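Local coordinates for protein EmGH1 (PDB 5Z87) that probably hydrolyses beta-glucosidic bonds, as a family 3 glycoside hydrolase from a marine bacterium, at residues I715-R720 / F750-A755; I711-A716 / G764-M769; G684-L689 / L759-G764; G638-K643 / P721-R726; H202-S207 / L262-A267. One frame throughout, in Å; residues are numbered along the deposited sequence. Where two conformers were deposited one is given.

Contact 1. Residues I715-R720 / F750-A755. With MG (magnesium ion), chain E.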
# COMPACT_ATOMS: atom_id res chain seq x y z
N ILE A 715 20.69 -1.35 15.68
CA ILE A 715 21.06 -2.48 14.82
C ILE A 715 20.23 -3.68 15.25
O ILE A 715 20.09 -3.94 16.45
CB ILE A 715 22.57 -2.81 14.92
CG1 ILE A 715 23.43 -1.57 14.61
CG2 ILE A 715 22.91 -3.98 14.01
CD1 ILE A 715 23.40 -1.15 13.14
N ALA A 716 19.70 -4.41 14.29
CA ALA A 716 18.84 -5.53 14.63
C ALA A 716 18.91 -6.57 13.52
O ALA A 716 19.21 -6.25 12.37
CB ALA A 716 17.41 -5.05 14.88
N SER A 717 18.62 -7.83 13.88
CA SER A 717 18.73 -8.92 12.91
C SER A 717 17.73 -8.75 11.76
O SER A 717 17.98 -9.23 10.65
CB SER A 717 18.53 -10.27 13.61
OG SER A 717 17.35 -10.29 14.41
N ARG A 718 16.61 -8.07 12.02
CA ARG A 718 15.72 -7.53 11.01
C ARG A 718 15.55 -6.03 11.22
O ARG A 718 15.53 -5.55 12.36
CB ARG A 718 14.36 -8.21 11.05
CG ARG A 718 14.48 -9.65 10.64
CD ARG A 718 13.21 -10.20 10.12
NE ARG A 718 13.38 -11.59 9.75
CZ ARG A 718 12.62 -12.23 8.87
NH1 ARG A 718 11.62 -11.60 8.24
NH2 ARG A 718 12.86 -13.51 8.64
N ALA A 719 15.45 -5.29 10.12
CA ALA A 719 15.36 -3.83 10.20
C ALA A 719 14.13 -3.41 11.00
O ALA A 719 13.03 -3.90 10.77
CB ALA A 719 15.30 -3.25 8.80
N ARG A 720 14.32 -2.49 11.93
CA ARG A 720 13.28 -2.06 12.84
C ARG A 720 12.98 -0.58 12.65
O ARG A 720 13.78 0.15 12.04
CB ARG A 720 13.70 -2.33 14.29
CG ARG A 720 13.80 -3.82 14.58
CD ARG A 720 14.05 -4.09 16.03
NE ARG A 720 13.05 -3.49 16.92
CZ ARG A 720 13.07 -3.66 18.24
NH1 ARG A 720 14.02 -4.40 18.80
NH2 ARG A 720 12.16 -3.07 19.01
N PHE A 750 12.66 -3.72 24.42
CA PHE A 750 13.90 -3.55 23.68
C PHE A 750 14.07 -4.55 22.54
O PHE A 750 14.85 -4.28 21.62
CB PHE A 750 15.08 -3.70 24.63
CG PHE A 750 15.14 -2.65 25.69
CD1 PHE A 750 14.88 -1.33 25.39
CD2 PHE A 750 15.48 -2.99 27.00
CE1 PHE A 750 14.97 -0.35 26.37
CE2 PHE A 750 15.56 -2.03 27.98
CZ PHE A 750 15.31 -0.70 27.67
N GLY A 751 13.40 -5.70 22.60
CA GLY A 751 13.53 -6.71 21.59
C GLY A 751 12.36 -6.68 20.62
O GLY A 751 11.54 -5.77 20.62
N TYR A 752 12.30 -7.71 19.78
CA TYR A 752 11.21 -7.84 18.83
C TYR A 752 10.97 -9.32 18.61
O TYR A 752 11.84 -10.15 18.88
CB TYR A 752 11.51 -7.11 17.51
CG TYR A 752 12.45 -7.86 16.59
CD1 TYR A 752 13.82 -7.86 16.80
CD2 TYR A 752 11.95 -8.57 15.52
CE1 TYR A 752 14.67 -8.57 15.95
CE2 TYR A 752 12.79 -9.27 14.66
CZ TYR A 752 14.14 -9.26 14.88
OH TYR A 752 14.94 -9.97 14.01
N ARG A 753 9.78 -9.64 18.11
CA ARG A 753 9.38 -11.03 17.91
C ARG A 753 9.71 -11.48 16.49
O ARG A 753 9.47 -10.75 15.53
CB ARG A 753 7.88 -11.18 18.17
CG ARG A 753 7.53 -10.87 19.62
CD ARG A 753 6.17 -11.44 20.00
NE ARG A 753 5.86 -11.09 21.38
CZ ARG A 753 6.16 -11.87 22.42
NH1 ARG A 753 6.73 -13.05 22.24
NH2 ARG A 753 5.87 -11.45 23.65
N ASP A 754 10.28 -12.69 16.37
CA ASP A 754 10.60 -13.23 15.05
C ASP A 754 9.33 -13.75 14.39
O ASP A 754 8.22 -13.63 14.92
CB ASP A 754 11.70 -14.29 15.15
CG ASP A 754 11.26 -15.59 15.84
OD1 ASP A 754 10.05 -15.94 15.89
OD2 ASP A 754 12.16 -16.31 16.33
N ALA A 755 9.47 -14.38 13.22
CA ALA A 755 8.29 -14.80 12.46
C ALA A 755 7.48 -15.86 13.20
O ALA A 755 6.30 -16.05 12.88
CB ALA A 755 8.70 -15.31 11.08
MG MG E . 20.05 -3.89 18.51
O HOH W 1 21.16 -2.09 18.55
O HOH W 2 14.37 -12.63 12.64
O HOH W 3 18.74 -5.58 18.42
O HOH W 4 21.63 -5.18 18.15
O HOH W 5 20.02 -4.23 20.68
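R720 and Y752 carry most of this contact, with S717 and R718 closing over the end of the tyrosine. The charged group comes first: R720 NH1 donates to F750 O at 2.9 Å with an N-H...O angle of 153°, arriving from above the carbonyl plane, 42° out of it. The chain of R720 is bent at chi3 (56°), and beyond NE the guanidinium lies with one face over Y752 CB, 3.8 Å from its plane. Salt bridges from NH1 to D713 and from NH2 to E724 hold the same group. An alanine in place of R720 would probably take one counter-charge from D713 and one from E724, leaving them to the magnesium and to R726, and F750 O without this donor. At the phenol, S717 OG sits in the ring plane, at the edge, and only 2.5 Å from Y752 OH, a very short hydrogen bond whose proton is not settled; E762 also binds this OG. R718 CG rests 3.4 Å from the same OH, a water 3.0 Å from Y752 OH also takes a weak bond from R718 NE, and R718 NH1 reaches D285 of the second subunit. As for metal binding, I715 O ligates magnesium at 2.1 Å, beside D713 and four waters. The loop runs between strands 703-713 and 724-733; Y752 pairs with L760 of strand 759-760 and touches helix 254-261.

Contact 2. Residues I711-A716 / G764-M769. With MG (magnesium ion), chain E.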
# COMPACT_ATOMS: atom_id res chain seq x y z
N ILE A 711 11.66 4.33 21.54
CA ILE A 711 12.97 3.71 21.43
C ILE A 711 13.30 3.46 19.97
O ILE A 711 12.42 3.38 19.10
CB ILE A 711 13.09 2.39 22.22
CG1 ILE A 711 12.21 1.32 21.58
CG2 ILE A 711 12.73 2.60 23.71
CD1 ILE A 711 12.76 -0.06 21.70
N ARG A 712 14.60 3.33 19.70
CA ARG A 712 15.10 2.87 18.41
C ARG A 712 16.16 1.80 18.67
O ARG A 712 17.13 2.05 19.40
CB ARG A 712 15.69 4.03 17.59
CG ARG A 712 16.75 3.64 16.55
CD ARG A 712 16.17 2.88 15.36
NE ARG A 712 17.18 2.62 14.32
CZ ARG A 712 17.02 1.79 13.29
NH1 ARG A 712 17.99 1.62 12.40
NH2 ARG A 712 15.88 1.14 13.15
N ASP A 713 15.96 0.62 18.10
CA ASP A 713 16.96 -0.44 18.16
C ASP A 713 17.90 -0.20 16.98
O ASP A 713 17.56 -0.51 15.83
CB ASP A 713 16.27 -1.79 18.11
CG ASP A 713 17.22 -2.95 18.25
OD1 ASP A 713 18.43 -2.72 18.47
OD2 ASP A 713 16.75 -4.10 18.10
N SER A 714 19.08 0.38 17.27
CA SER A 714 19.96 0.91 16.22
C SER A 714 20.34 -0.16 15.20
O SER A 714 20.31 0.09 13.99
CB SER A 714 21.22 1.51 16.83
OG SER A 714 20.92 2.64 17.62
N ILE A 715 20.69 -1.35 15.68
CA ILE A 715 21.06 -2.48 14.82
C ILE A 715 20.23 -3.68 15.25
O ILE A 715 20.09 -3.94 16.45
CB ILE A 715 22.57 -2.81 14.92
CG1 ILE A 715 23.43 -1.57 14.61
CG2 ILE A 715 22.91 -3.98 14.01
CD1 ILE A 715 23.40 -1.15 13.14
N ALA A 716 19.70 -4.41 14.29
CA ALA A 716 18.84 -5.53 14.63
C ALA A 716 18.91 -6.57 13.52
O ALA A 716 19.21 -6.25 12.37
CB ALA A 716 17.41 -5.05 14.88
N GLY A 764 23.65 -4.68 21.92
CA GLY A 764 23.84 -3.48 21.12
C GLY A 764 23.04 -2.31 21.64
O GLY A 764 22.34 -2.37 22.65
N GLU A 765 23.12 -1.21 20.89
CA GLU A 765 22.66 0.09 21.34
C GLU A 765 21.15 0.25 21.20
O GLU A 765 20.55 -0.19 20.22
CB GLU A 765 23.36 1.18 20.53
CG GLU A 765 22.89 2.58 20.85
CD GLU A 765 23.48 3.60 19.89
OE1 GLU A 765 22.98 3.71 18.73
OE2 GLU A 765 24.45 4.28 20.29
N ILE A 766 20.55 0.88 22.20
CA ILE A 766 19.17 1.34 22.13
C ILE A 766 19.18 2.84 22.36
O ILE A 766 19.81 3.32 23.30
CB ILE A 766 18.27 0.65 23.17
CG1 ILE A 766 18.41 -0.88 23.10
CG2 ILE A 766 16.83 1.13 22.99
CD1 ILE A 766 17.74 -1.52 21.86
N VAL A 767 18.50 3.57 21.48
CA VAL A 767 18.27 5.00 21.65
C VAL A 767 16.93 5.16 22.35
O VAL A 767 15.93 4.57 21.92
CB VAL A 767 18.28 5.74 20.30
CG1 VAL A 767 18.19 7.26 20.52
CG2 VAL A 767 19.52 5.40 19.51
N ILE A 768 16.91 5.90 23.45
CA ILE A 768 15.70 6.16 24.21
C ILE A 768 15.34 7.63 24.02
O ILE A 768 16.20 8.50 24.21
CB ILE A 768 15.87 5.82 25.71
CG1 ILE A 768 16.05 4.31 25.89
CG2 ILE A 768 14.68 6.30 26.51
CD1 ILE A 768 16.51 3.94 27.27
N MET A 769 14.10 7.90 23.62
CA MET A 769 13.67 9.24 23.26
C MET A 769 12.44 9.63 24.07
O MET A 769 11.61 8.79 24.40
CB MET A 769 13.36 9.33 21.77
CG MET A 769 14.57 9.07 20.87
SD MET A 769 14.07 8.53 19.22
CE MET A 769 13.85 6.79 19.52
MG MG E . 20.05 -3.89 18.51
O HOH W 3 18.74 -5.58 18.42
O HOH W 1 21.16 -2.09 18.55
O HOH W 4 21.63 -5.18 18.15
O HOH W 5 20.02 -4.23 20.68
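D713 brings its carboxylate against the CD1 methyl of I766 and, right at the end of a beta strand, gives OD1 to a magnesium ion at 2.0 Å. I715 O and four waters complete the six ligands, and one of those waters donates to E765 O at 2.6 Å, tying the metal shell to the partner strand. D713 CG stands anti to the backbone N (chi1 -176°), on the side of I766 CD1; the second oxygen, OD2, forms a salt bridge with R720. Beyond the strand end S714 OG donates to E765 OE1 at 2.6 Å, on the anti lone pair, while OE2 has a long, weak ion pair with R781. An alanine at E765 would probably leave the S714 hydroxyl without this acceptor and R781 without that distant counter-charge. Behind the site, R712 and V767 form an antiparallel hydrogen-bonded pair, R712 N to V767 O and V767 N to R712 O both 2.9 Å. M769 folds its CE methyl over the backbone, 3.4 Å from I711 C, and I711 CB packs on I766 CG2. Both strands belong to the fibronectin type III-like domain: 764-771 lies between 703-713 and 778-784, and 703-713 is flanked on its other side by 724-733.

Contact 3. Residues G684-L689 / L759-G764; sequences GLQDRL and LLVEPG
V761 meets L685 first, as the chain leaves strand 759-760. With CG1 anti to the backbone N (chi1 -169°), the valine puts that methyl 3.6 Å from L685 O and 4.2 Å from L685 CB, while its other methyl, CG2, approaches Q686 NE2 at 4.3 Å. The carbonyl of V761 takes part as well, its O lying 3.9 Å from L685 CD1. At E762 the backbone does the touching: the carbonyl carbon C faces L685 CD2, and the E762 side chain, whose nearest atom is about 5 Å from the bound magnesium, turns away and binds the S717 hydroxyl. P763 then finishes the contact, with L685 CD2 at 3.8 Å from P763 N and at 4.3 Å from the ring atom CG. The leucine thus lies along the extended chain from V761 to P763, CD1 by V761 O and CD2 by P763. L685 is offered from a type I beta turn running from G684 to D687; the turn is closed by D687 N to G684 O and braced by G684 N, which donates to D687 OD2 at 2.8 Å from well above the carboxylate plane. L685 and V761 both also touch L784 of strand 778-784, and V761 shares P747 with Q686. No hydrogen bond passes between the two segments, which implies that this surface contact joins turn and loop through methyls and proline ring, by shape and apolar packing without a directional bond.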
# COMPACT_ATOMS: atom_id res chain seq x y z
N GLY A 684 21.90 -5.78 31.23
CA GLY A 684 21.88 -7.09 30.63
C GLY A 684 20.63 -7.34 29.79
O GLY A 684 19.62 -6.65 29.94
N LEU A 685 20.67 -8.34 28.95
CA LEU A 685 19.61 -8.62 28.02
C LEU A 685 18.29 -8.83 28.65
O LEU A 685 17.30 -8.54 28.09
CB LEU A 685 19.95 -9.79 27.12
CG LEU A 685 21.19 -9.78 26.27
CD1 LEU A 685 21.26 -11.03 25.47
CD2 LEU A 685 21.32 -8.58 25.38
N GLN A 686 18.26 -9.38 29.83
CA GLN A 686 16.99 -9.63 30.50
C GLN A 686 16.64 -8.59 31.55
O GLN A 686 15.60 -8.73 32.21
CB GLN A 686 17.00 -11.02 31.13
CG GLN A 686 17.01 -12.13 30.07
CD GLN A 686 15.89 -11.96 29.04
OE1 GLN A 686 14.72 -11.75 29.39
NE2 GLN A 686 16.25 -12.04 27.75
N ASP A 687 17.44 -7.54 31.71
CA ASP A 687 17.19 -6.55 32.75
C ASP A 687 16.09 -5.58 32.36
O ASP A 687 15.83 -5.32 31.18
CB ASP A 687 18.45 -5.74 33.04
CG ASP A 687 19.53 -6.58 33.66
OD1 ASP A 687 19.22 -7.72 34.06
OD2 ASP A 687 20.69 -6.10 33.74
N ARG A 688 15.43 -5.03 33.38
CA ARG A 688 14.57 -3.87 33.23
C ARG A 688 15.36 -2.60 33.54
O ARG A 688 16.35 -2.63 34.27
CB ARG A 688 13.35 -3.98 34.14
CG ARG A 688 12.55 -5.25 33.91
CD ARG A 688 11.19 -5.20 34.57
NE ARG A 688 10.32 -4.18 33.98
CZ ARG A 688 9.65 -4.32 32.84
NH1 ARG A 688 9.73 -5.44 32.14
NH2 ARG A 688 8.88 -3.33 32.40
N LEU A 689 14.90 -1.48 32.99
CA LEU A 689 15.62 -0.21 33.08
C LEU A 689 14.66 0.91 33.43
O LEU A 689 13.61 1.07 32.79
CB LEU A 689 16.33 0.12 31.76
CG LEU A 689 17.07 1.46 31.71
CD1 LEU A 689 18.33 1.38 32.55
CD2 LEU A 689 17.39 1.84 30.28
N LEU A 759 10.51 -13.90 21.23
CA LEU A 759 11.12 -12.61 21.54
C LEU A 759 12.64 -12.69 21.40
O LEU A 759 13.29 -13.47 22.10
CB LEU A 759 10.73 -12.16 22.94
CG LEU A 759 11.32 -10.83 23.39
CD1 LEU A 759 10.73 -9.63 22.60
CD2 LEU A 759 11.08 -10.67 24.88
N LEU A 760 13.20 -11.88 20.50
CA LEU A 760 14.64 -11.75 20.33
C LEU A 760 15.12 -10.49 21.03
O LEU A 760 14.61 -9.40 20.75
CB LEU A 760 15.02 -11.69 18.85
CG LEU A 760 14.52 -12.84 17.99
CD1 LEU A 760 14.88 -12.62 16.50
CD2 LEU A 760 15.07 -14.16 18.51
N VAL A 761 16.10 -10.63 21.92
CA VAL A 761 16.79 -9.49 22.51
C VAL A 761 18.26 -9.61 22.13
O VAL A 761 18.88 -10.65 22.38
CB VAL A 761 16.60 -9.42 24.03
CG1 VAL A 761 17.09 -8.08 24.56
CG2 VAL A 761 15.15 -9.59 24.38
N GLU A 762 18.80 -8.57 21.52
CA GLU A 762 20.13 -8.67 20.96
C GLU A 762 21.07 -7.64 21.58
O GLU A 762 20.66 -6.51 21.86
CB GLU A 762 20.07 -8.51 19.43
CG GLU A 762 19.18 -9.59 18.78
CD GLU A 762 18.73 -9.28 17.36
OE1 GLU A 762 18.11 -10.17 16.76
OE2 GLU A 762 18.98 -8.16 16.84
N PRO A 763 22.32 -8.01 21.81
CA PRO A 763 23.29 -7.03 22.32
C PRO A 763 23.40 -5.86 21.36
O PRO A 763 23.26 -6.01 20.14
CB PRO A 763 24.61 -7.82 22.37
CG PRO A 763 24.21 -9.25 22.30
CD PRO A 763 22.96 -9.30 21.48
N GLY A 764 23.65 -4.68 21.92
CA GLY A 764 23.84 -3.48 21.12
C GLY A 764 23.04 -2.31 21.64
O GLY A 764 22.34 -2.37 22.65

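Contact 4. Residues G638-K643 / P721-R726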
# COMPACT_ATOMS: atom_id res chain seq x y z
N GLY A 638 1.87 7.05 5.97
CA GLY A 638 2.64 8.00 6.72
C GLY A 638 2.79 7.73 8.21
O GLY A 638 3.30 8.60 8.93
N TYR A 639 2.39 6.55 8.68
CA TYR A 639 2.51 6.26 10.10
C TYR A 639 3.96 6.41 10.55
O TYR A 639 4.90 6.09 9.82
CB TYR A 639 1.96 4.86 10.42
CG TYR A 639 2.58 3.74 9.61
CD1 TYR A 639 3.80 3.17 9.99
CD2 TYR A 639 1.95 3.23 8.48
CE1 TYR A 639 4.38 2.15 9.26
CE2 TYR A 639 2.51 2.20 7.74
CZ TYR A 639 3.73 1.66 8.13
OH TYR A 639 4.31 0.64 7.39
N TYR A 640 4.13 6.90 11.79
CA TYR A 640 5.42 7.42 12.23
C TYR A 640 6.50 6.34 12.32
O TYR A 640 7.68 6.64 12.12
CB TYR A 640 5.29 8.14 13.59
CG TYR A 640 5.25 7.20 14.79
CD1 TYR A 640 4.04 6.71 15.27
CD2 TYR A 640 6.42 6.80 15.42
CE1 TYR A 640 4.01 5.84 16.37
CE2 TYR A 640 6.40 5.93 16.48
CZ TYR A 640 5.20 5.45 16.95
OH TYR A 640 5.21 4.59 18.02
N TYR A 641 6.14 5.09 12.66
CA TYR A 641 7.17 4.09 12.96
C TYR A 641 7.69 3.46 11.68
O TYR A 641 7.69 2.23 11.54
CB TYR A 641 6.67 3.01 13.95
CG TYR A 641 5.28 2.50 13.64
CD1 TYR A 641 4.15 3.22 14.04
CD2 TYR A 641 5.09 1.31 12.93
CE1 TYR A 641 2.89 2.77 13.73
CE2 TYR A 641 3.82 0.86 12.62
CZ TYR A 641 2.72 1.58 13.03
OH TYR A 641 1.45 1.14 12.74
N GLN A 642 8.12 4.30 10.74
CA GLN A 642 8.67 3.82 9.48
C GLN A 642 9.96 3.04 9.73
O GLN A 642 10.67 3.28 10.70
CB GLN A 642 8.95 4.98 8.53
CG GLN A 642 7.72 5.79 8.11
CD GLN A 642 6.83 5.02 7.18
OE1 GLN A 642 7.29 4.41 6.22
NE2 GLN A 642 5.52 5.01 7.47
N LYS A 643 10.25 2.11 8.83
CA LYS A 643 11.58 1.52 8.74
C LYS A 643 12.55 2.64 8.34
O LYS A 643 12.09 3.69 7.90
CB LYS A 643 11.58 0.38 7.72
CG LYS A 643 10.64 -0.76 8.07
CD LYS A 643 10.99 -1.34 9.44
CE LYS A 643 10.33 -2.70 9.65
NZ LYS A 643 10.94 -3.65 8.68
N PRO A 721 11.84 -0.09 13.14
CA PRO A 721 11.47 1.30 12.87
C PRO A 721 12.48 2.29 13.43
O PRO A 721 13.26 1.98 14.34
CB PRO A 721 10.11 1.45 13.57
CG PRO A 721 9.56 0.08 13.56
CD PRO A 721 10.76 -0.81 13.84
N ILE A 722 12.47 3.49 12.85
CA ILE A 722 13.35 4.55 13.34
C ILE A 722 12.94 5.03 14.73
O ILE A 722 13.75 5.65 15.42
CB ILE A 722 13.39 5.74 12.36
CG1 ILE A 722 12.01 6.40 12.28
CG2 ILE A 722 13.82 5.28 10.99
CD1 ILE A 722 11.95 7.54 11.27
N LYS A 723 11.70 4.77 15.14
CA LYS A 723 11.27 5.01 16.52
C LYS A 723 9.97 4.27 16.76
O LYS A 723 9.15 4.09 15.85
CB LYS A 723 11.10 6.50 16.81
CG LYS A 723 10.18 7.20 15.86
CD LYS A 723 10.03 8.66 16.22
CE LYS A 723 11.28 9.44 15.89
NZ LYS A 723 10.90 10.72 15.19
N GLU A 724 9.79 3.82 18.01
CA GLU A 724 8.66 2.99 18.43
C GLU A 724 8.22 3.42 19.81
O GLU A 724 9.01 3.33 20.76
CB GLU A 724 9.05 1.50 18.48
CG GLU A 724 10.16 1.11 17.55
CD GLU A 724 10.37 -0.39 17.51
OE1 GLU A 724 11.54 -0.83 17.53
OE2 GLU A 724 9.36 -1.13 17.45
N MET A 725 6.97 3.87 19.94
CA MET A 725 6.48 4.27 21.25
C MET A 725 6.47 3.07 22.21
O MET A 725 6.01 1.98 21.85
CB MET A 725 5.09 4.87 21.15
CG MET A 725 4.43 5.06 22.51
SD MET A 725 2.92 6.05 22.44
CE MET A 725 3.59 7.70 22.56
N ARG A 726 7.00 3.29 23.41
CA ARG A 726 7.02 2.28 24.45
C ARG A 726 6.40 2.74 25.76
O ARG A 726 6.27 1.92 26.67
CB ARG A 726 8.46 1.79 24.71
CG ARG A 726 9.05 0.97 23.56
CD ARG A 726 8.23 -0.29 23.36
NE ARG A 726 8.73 -1.19 22.33
CZ ARG A 726 8.29 -1.21 21.08
NH1 ARG A 726 7.36 -0.34 20.70
NH2 ARG A 726 8.79 -2.07 20.20
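The Y640 ring, its CG between the backbone N and the carbonyl carbon (chi1 80°), turns its edge to M725 N and K723 CG, both in plane, and has Y641 CD1 on one face, 3.5 Å above and offset toward the rim. Y641 carries Y639 CD1 over the centre of a face, and Y639 has Q642 NE2 over the centre of one of its own, so these four side chains pack together within 638-643, with F662 stacked on Y640 from outside. Y640 OH accepts from M725 N at 2.7 Å (159°) and bonds D200 as well. The second link is backbone: I722 N points nearly along the C=O axis of Q642, 2.8 Å from its O, which also receives a CA-H...O contact from P721 CA. Y641, centre of an inverse gamma turn, sets its CB 3.8 Å from P721 CB. The contact fastens a loop of the glycosyl hydrolase family 3 C-terminal domain to the start of strand 724-733 in the fibronectin type III-like domain, where M725 packs on helix 201-216.

Contact 5. Residues H202-S207 / L262-A267. With EDO (1,2-ethanediol), chain K.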
# COMPACT_ATOMS: atom_id res chain seq x y z
N HIS A 202 1.63 0.33 20.61
CA HIS A 202 1.60 0.47 22.07
C HIS A 202 0.30 1.10 22.54
O HIS A 202 -0.31 0.63 23.51
CB HIS A 202 2.80 1.29 22.55
CG HIS A 202 2.77 1.56 24.03
ND1 HIS A 202 3.19 0.63 24.96
CD2 HIS A 202 2.36 2.64 24.73
CE1 HIS A 202 3.04 1.14 26.17
NE2 HIS A 202 2.54 2.36 26.06
N VAL A 203 -0.16 2.17 21.87
CA VAL A 203 -1.40 2.83 22.25
C VAL A 203 -2.58 1.87 22.11
O VAL A 203 -3.43 1.77 23.01
CB VAL A 203 -1.61 4.11 21.42
CG1 VAL A 203 -3.08 4.53 21.43
CG2 VAL A 203 -0.70 5.24 21.93
N VAL A 204 -2.66 1.17 20.98
CA VAL A 204 -3.79 0.26 20.78
C VAL A 204 -3.74 -0.89 21.77
O VAL A 204 -4.79 -1.36 22.25
CB VAL A 204 -3.82 -0.23 19.32
CG1 VAL A 204 -4.90 -1.27 19.11
CG2 VAL A 204 -4.04 0.92 18.37
N THR A 205 -2.54 -1.33 22.15
CA THR A 205 -2.38 -2.39 23.13
C THR A 205 -2.81 -1.92 24.52
O THR A 205 -3.54 -2.62 25.23
CB THR A 205 -0.92 -2.86 23.14
OG1 THR A 205 -0.65 -3.52 21.91
CG2 THR A 205 -0.64 -3.81 24.31
N VAL A 206 -2.37 -0.72 24.90
CA VAL A 206 -2.76 -0.17 26.19
C VAL A 206 -4.26 0.06 26.24
O VAL A 206 -4.92 -0.26 27.23
CB VAL A 206 -1.97 1.13 26.46
CG1 VAL A 206 -2.63 1.92 27.57
CG2 VAL A 206 -0.52 0.81 26.79
N SER A 207 -4.82 0.58 25.15
CA SER A 207 -6.26 0.80 25.10
C SER A 207 -7.02 -0.52 25.14
O SER A 207 -8.02 -0.63 25.85
CB SER A 207 -6.62 1.60 23.85
OG SER A 207 -5.83 2.76 23.75
N LEU A 262 -0.59 -7.91 15.78
CA LEU A 262 -0.93 -8.84 16.86
C LEU A 262 -0.77 -8.33 18.29
O LEU A 262 -1.49 -8.83 19.17
CB LEU A 262 -0.10 -10.12 16.72
CG LEU A 262 -0.43 -11.00 15.52
CD1 LEU A 262 0.43 -12.25 15.54
CD2 LEU A 262 -1.92 -11.36 15.48
N PRO A 263 0.15 -7.42 18.61
CA PRO A 263 0.42 -7.12 20.05
C PRO A 263 -0.83 -6.73 20.83
O PRO A 263 -0.97 -7.13 22.00
CB PRO A 263 1.45 -5.98 19.99
CG PRO A 263 2.21 -6.26 18.71
CD PRO A 263 1.18 -6.80 17.74
N PRO A 264 -1.76 -5.96 20.26
CA PRO A 264 -2.99 -5.69 21.03
C PRO A 264 -3.84 -6.92 21.25
O PRO A 264 -4.42 -7.08 22.34
CB PRO A 264 -3.72 -4.62 20.19
CG PRO A 264 -3.08 -4.66 18.85
CD PRO A 264 -1.66 -5.07 19.08
N PHE A 265 -3.96 -7.79 20.25
CA PHE A 265 -4.65 -9.06 20.44
C PHE A 265 -3.94 -9.91 21.48
O PHE A 265 -4.58 -10.49 22.37
CB PHE A 265 -4.75 -9.82 19.12
CG PHE A 265 -5.79 -9.28 18.17
CD1 PHE A 265 -7.13 -9.63 18.32
CD2 PHE A 265 -5.43 -8.45 17.11
CE1 PHE A 265 -8.09 -9.14 17.44
CE2 PHE A 265 -6.38 -7.95 16.24
CZ PHE A 265 -7.71 -8.30 16.40
N ARG A 266 -2.61 -9.99 21.40
CA ARG A 266 -1.88 -10.81 22.36
C ARG A 266 -2.11 -10.32 23.78
O ARG A 266 -2.32 -11.12 24.69
CB ARG A 266 -0.39 -10.83 22.04
CG ARG A 266 0.39 -11.77 22.95
CD ARG A 266 1.87 -11.80 22.59
NE ARG A 266 2.62 -12.69 23.47
CZ ARG A 266 3.29 -13.77 23.07
NH1 ARG A 266 3.33 -14.11 21.79
NH2 ARG A 266 3.94 -14.51 23.97
N ALA A 267 -2.09 -8.99 23.98
CA ALA A 267 -2.31 -8.45 25.31
C ALA A 267 -3.75 -8.67 25.77
O ALA A 267 -3.99 -9.04 26.92
CB ALA A 267 -1.96 -6.96 25.33
C1 EDO K . 5.10 -17.33 21.00
O1 EDO K . 6.06 -17.89 20.10
C2 EDO K . 5.46 -17.78 22.41
O2 EDO K . 6.29 -16.81 23.05
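T205 faces P264 from CB outward. CB itself lies 4.1 Å from P264 CA, and from there the side chain splits. The hydroxyl branch, with OG1 anti to the carbonyl carbon (chi1 -68°), sits against the proline: OG1 is 3.1 Å from P264 N and 3.4 Å from P264 CD. The proline nitrogen has no hydrogen to share, so this is close packing, and the hydroxyl is instead satisfied by its own helix, through a hydrogen bond with P201 O. The methyl branch meets the helix farther along, CG2 to A267 CB at 3.6 Å. One turn of the second helix, from P264 to A267, is therefore spanned by the two branches of a single threonine. Next to it V204 reaches the same proline, CG1 touching P264 CB at 3.7 Å, with the two side chains crossing obliquely. The small groups at the interface are consistent with the close approach: T205 CA and P264 CA are 4.0 Å apart, and the short axes approach to 8.2 Å at an angle of 22°, running in nearly the same direction. That direction fits outer helices of a TIM-barrel-like domain, here 201-216 and 263-270, which come before and after strand 229-235 in the chain, with helix 254-261 just ahead of the second. L262 and F265 turn inward onto strand 229-235, while on the far side of 201-216 V203 and V206 touch F728 of strand 724-733.

Along the chain, contact 5 comes first and stands in series with the rest: it closes 54 residues within the barrel-type N-terminal domain before any other contact opens. Contact 4 opens next, at 638-643, and closes at 721-726, joining the glycosyl hydrolase family 3 C-terminal domain to the fibronectin type III-like one; contacts 1, 2 and 3 all cross it. Contact 3 starts at 684-689 and shares G764 with contact 2, which it crosses, while contact 1 lies wholly within its span. The first segments of contacts 1 and 2 overlap at I715 and A716, and both touch the magnesium. M725 and R726 of contact 4 touch H202 of contact 5, bringing the first and last domains together.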